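Local coordinates for ParB-like N-terminal domain-containing protein (Pyrococcus furiosus, PDB 1VK1) that is of unproven function but carries a ParB-like nuclease domain and a SerK-type serine kinase domain, and probably acts as a nucleotide-dependent kinase, at residues A[52-57]-A[71-76]. Residues are numbered along the deposited sequence; the frame is centred on the assembly and turned at random.
Sequences KPMLLA and HHRWAG. With PO4 (phosphate ion), chain B.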
ATOM      1  N   LYS A  52      -6.467 -12.092   9.274  1.00 13.11           N
ATOM      2  CA  LYS A  52      -5.172 -11.855   8.656  1.00 13.97           C
ATOM      3  C   LYS A  52      -4.311 -11.061   9.623  1.00 13.54           C
ATOM      4  O   LYS A  52      -4.561  -9.859   9.822  1.00 13.27           O
ATOM      5  CB  LYS A  52      -5.332 -11.089   7.325  1.00 16.12           C
ATOM      6  CG  LYS A  52      -4.089 -11.139   6.458  1.00 19.05           C
ATOM      7  CD  LYS A  52      -4.304 -10.487   5.083  1.00 22.83           C
ATOM      8  CE  LYS A  52      -3.007 -10.487   4.262  1.00 26.95           C
ATOM      9  NZ  LYS A  52      -3.209  -9.989   2.862  1.00 30.10           N
ATOM     10  N   PRO A  53      -3.292 -11.686  10.234  1.00 13.11           N
ATOM     11  CA  PRO A  53      -2.544 -10.995  11.293  1.00 12.79           C
ATOM     12  C   PRO A  53      -1.803  -9.787  10.750  1.00 11.94           C
ATOM     13  O   PRO A  53      -1.394  -9.771   9.589  1.00 13.06           O
ATOM     14  CB  PRO A  53      -1.550 -12.051  11.780  1.00 15.74           C
ATOM     15  CG  PRO A  53      -1.371 -12.968  10.621  1.00 17.66           C
ATOM     16  CD  PRO A  53      -2.741 -13.035   9.961  1.00 16.49           C
ATOM     17  N   MET A  54      -1.628  -8.788  11.589  1.00 10.19           N
ATOM     18  CA  MET A  54      -0.691  -7.729  11.290  1.00 10.20           C
ATOM     19  C   MET A  54       0.689  -8.327  11.136  1.00  9.45           C
ATOM     20  O   MET A  54       1.018  -9.289  11.821  1.00  9.98           O
ATOM     21  CB  MET A  54      -0.642  -6.732  12.436  1.00 10.53           C
ATOM     22  CG  MET A  54      -1.962  -6.019  12.758  1.00 11.09           C
ATOM     23  SD  MET A  54      -2.534  -4.905  11.414  1.00 10.74           S
ATOM     24  CE  MET A  54      -1.131  -3.766  11.361  1.00  9.52           C
ATOM     25  N   LEU A  55       1.503  -7.745  10.269  1.00  8.99           N
ATOM     26  CA  LEU A  55       2.950  -8.006  10.265  1.00  9.13           C
ATOM     27  C   LEU A  55       3.629  -6.761  10.768  1.00  7.99           C
ATOM     28  O   LEU A  55       3.387  -5.669  10.241  1.00  8.49           O
ATOM     29  CB  LEU A  55       3.483  -8.350   8.860  1.00 10.79           C
ATOM     30  CG  LEU A  55       2.805  -9.529   8.181  1.00 12.70           C
ATOM     31  CD1 LEU A  55       3.447  -9.781   6.796  1.00 15.76           C
ATOM     32  CD2 LEU A  55       2.828 -10.772   9.042  1.00 15.21           C
ATOM     33  N   LEU A  56       4.449  -6.933  11.815  1.00  8.78           N
ATOM     34  CA  LEU A  56       5.097  -5.844  12.508  1.00  8.91           C
ATOM     35  C   LEU A  56       6.580  -6.095  12.644  1.00  9.84           C
ATOM     36  O   LEU A  56       7.032  -7.233  12.612  1.00 12.22           O
ATOM     37  CB  LEU A  56       4.537  -5.716  13.929  1.00  9.18           C
ATOM     38  CG  LEU A  56       3.031  -5.490  14.077  1.00  9.52           C
ATOM     39  CD1 LEU A  56       2.702  -5.413  15.581  1.00 10.43           C
ATOM     40  CD2 LEU A  56       2.553  -4.263  13.365  1.00  9.53           C
ATOM     41  N   ALA A  57       7.333  -5.029  12.871  1.00  9.16           N
ATOM     42  CA  ALA A  57       8.756  -5.119  13.219  1.00 10.23           C
ATOM     43  C   ALA A  57       9.060  -4.059  14.251  1.00 10.06           C
ATOM     44  O   ALA A  57       8.628  -2.921  14.122  1.00 10.49           O
ATOM     45  CB  ALA A  57       9.629  -4.918  12.003  1.00 11.64           C
ATOM     46  N   HIS A  71      -1.886  -1.794   7.222  1.00  7.86           N
ATOM     47  CA  HIS A  71      -2.298  -0.422   7.491  1.00  7.86           C
ATOM     48  C   HIS A  71      -3.806  -0.249   7.534  1.00  7.72           C
ATOM     49  O   HIS A  71      -4.327   0.428   8.412  1.00  8.55           O
ATOM     50  CB  HIS A  71      -1.715   0.557   6.456  1.00  8.25           C
ATOM     51  CG  HIS A  71      -0.236   0.718   6.544  1.00  8.20           C
ATOM     52  ND1 HIS A  71       0.654  -0.162   5.955  1.00  8.87           N
ATOM     53  CD2 HIS A  71       0.519   1.650   7.176  1.00  8.37           C
ATOM     54  CE1 HIS A  71       1.888   0.248   6.226  1.00  8.80           C
ATOM     55  NE2 HIS A  71       1.833   1.326   6.977  1.00  9.29           N
ATOM     56  N   HIS A  72      -4.518  -0.844   6.585  1.00  8.30           N
ATOM     57  CA  HIS A  72      -5.961  -0.680   6.529  1.00  8.78           C
ATOM     58  C   HIS A  72      -6.651  -1.414   7.658  1.00  8.49           C
ATOM     59  O   HIS A  72      -7.656  -0.915   8.198  1.00  9.72           O
ATOM     60  CB  HIS A  72      -6.507  -1.055   5.151  1.00  9.40           C
ATOM     61  CG  HIS A  72      -6.016  -0.151   4.069  1.00  9.40           C
ATOM     62  ND1 HIS A  72      -4.812  -0.338   3.431  1.00  9.68           N
ATOM     63  CD2 HIS A  72      -6.545   0.979   3.558  1.00 10.47           C
ATOM     64  CE1 HIS A  72      -4.649   0.639   2.550  1.00 10.70           C
ATOM     65  NE2 HIS A  72      -5.685   1.446   2.607  1.00 11.59           N
ATOM     66  N   ARG A  73      -6.118  -2.573   8.038  1.00  8.45           N
ATOM     67  CA  ARG A  73      -6.614  -3.317   9.201  1.00  9.11           C
ATOM     68  C   ARG A  73      -6.414  -2.556  10.503  1.00  8.90           C
ATOM     69  O   ARG A  73      -7.340  -2.406  11.305  1.00  9.31           O
ATOM     70  CB  ARG A  73      -5.933  -4.694   9.265  1.00 10.62           C
ATOM     71  CG  ARG A  73      -6.260  -5.556   8.038  1.00 13.58           C
ATOM     72  CD  ARG A  73      -5.846  -7.013   8.085  1.00 15.04           C
ATOM     73  NE  ARG A  73      -4.452  -7.327   8.238  1.00 19.51           N
ATOM     74  CZ  ARG A  73      -3.518  -7.363   7.263  1.00 17.94           C
ATOM     75  NH1 ARG A  73      -3.764  -6.967   6.015  1.00 21.19           N
ATOM     76  NH2 ARG A  73      -2.317  -7.758   7.579  1.00 20.53           N
ATOM     77  N   TRP A  74      -5.217  -2.013  10.704  1.00  8.64           N
ATOM     78  CA  TRP A  74      -4.922  -1.193  11.880  1.00  8.80           C
ATOM     79  C   TRP A  74      -5.813   0.035  11.941  1.00  8.83           C
ATOM     80  O   TRP A  74      -6.441   0.314  12.972  1.00  9.61           O
ATOM     81  CB  TRP A  74      -3.429  -0.790  11.848  1.00  9.59           C
ATOM     82  CG  TRP A  74      -3.038   0.355  12.713  1.00  8.91           C
ATOM     83  CD1 TRP A  74      -2.768   0.335  14.050  1.00  9.91           C
ATOM     84  CD2 TRP A  74      -2.761   1.682  12.271  1.00  9.60           C
ATOM     85  NE1 TRP A  74      -2.384   1.593  14.468  1.00 10.42           N
ATOM     86  CE2 TRP A  74      -2.369   2.430  13.389  1.00 10.29           C
ATOM     87  CE3 TRP A  74      -2.796   2.324  11.018  1.00 10.59           C
ATOM     88  CZ2 TRP A  74      -2.012   3.790  13.291  1.00 12.03           C
ATOM     89  CZ3 TRP A  74      -2.459   3.654  10.931  1.00 12.33           C
ATOM     90  CH2 TRP A  74      -2.067   4.366  12.055  1.00 12.78           C
ATOM     91  N   ALA A  75      -5.907   0.760  10.838  1.00  8.64           N
ATOM     92  CA  ALA A  75      -6.670   1.987  10.823  1.00  9.59           C
ATOM     93  C   ALA A  75      -8.165   1.701  10.982  1.00  8.89           C
ATOM     94  O   ALA A  75      -8.876   2.453  11.653  1.00 10.02           O
ATOM     95  CB  ALA A  75      -6.401   2.770   9.534  1.00 10.11           C
ATOM     96  N   GLY A  76      -8.651   0.619  10.373  1.00  8.78           N
ATOM     97  CA  GLY A  76     -10.047   0.251  10.517  1.00  9.42           C
ATOM     98  C   GLY A  76     -10.391  -0.137  11.942  1.00  9.42           C
ATOM     99  O   GLY A  76     -11.424   0.276  12.480  1.00 10.34           O
TER
HETATM  100  P   PO4 B 301      -1.564  -2.120   3.694  1.00 14.39           P
HETATM  101  O1  PO4 B 301      -1.293  -0.598   3.156  1.00 14.94           O
HETATM  102  O2  PO4 B 301      -3.021  -2.079   4.313  1.00 13.41           O
HETATM  103  O3  PO4 B 301      -1.502  -3.031   2.519  1.00 15.29           O
HETATM  104  O4  PO4 B 301      -0.535  -2.443   4.759  1.00  8.85           O
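Arg73 NH2 has two partners: it donates a bent hydrogen bond to Pro53 O at 3.0 Å (N-H...O angle 138°), standing well above the carbonyl plane, and forms a salt bridge with Asp69, just before the helix. The bend at chi3 (-60°) places Arg73 NE 3.0 Å from Lys52 O. The extended Lys52 chain crosses the arginine at about a right angle and lays CD over one guanidinium face, 3.7 Å from Arg73 NH1. Its NZ ends 4.4 Å from the same NH1, a proximity of like charges that Asp69 probably eases. An alanine in place of Arg73 would probably leave Pro53 O and Asp69 without this partner and the aliphatic part of Lys52 without the flat surface it packs on. Met54 runs past Arg73 in the opposite direction, its SD 4.0 Å from Arg73 CB, and the bends at chi2 and chi3 bring its CE to 3.8 Å from Trp74 CB. At the first turn of the helix, the backbone N and ND1 of His71 both donate to phosphate O4, while those of His72 both hold O2, with ND1 at 2.6 Å; Gly70 N adds a further bond. This anion site at a helix N-terminus, in a ParB/sulfiredoxin-like fold, is consistent with a phosphate-binding pocket, although the ion probably came from the crystallisation liquor. Strand 54-58 lies between strands 84-90 and 65-67 in the mixed sheet, and helix 71-80 packs between its Met54 side and helix 34-47, whose Phe40 touches Arg73.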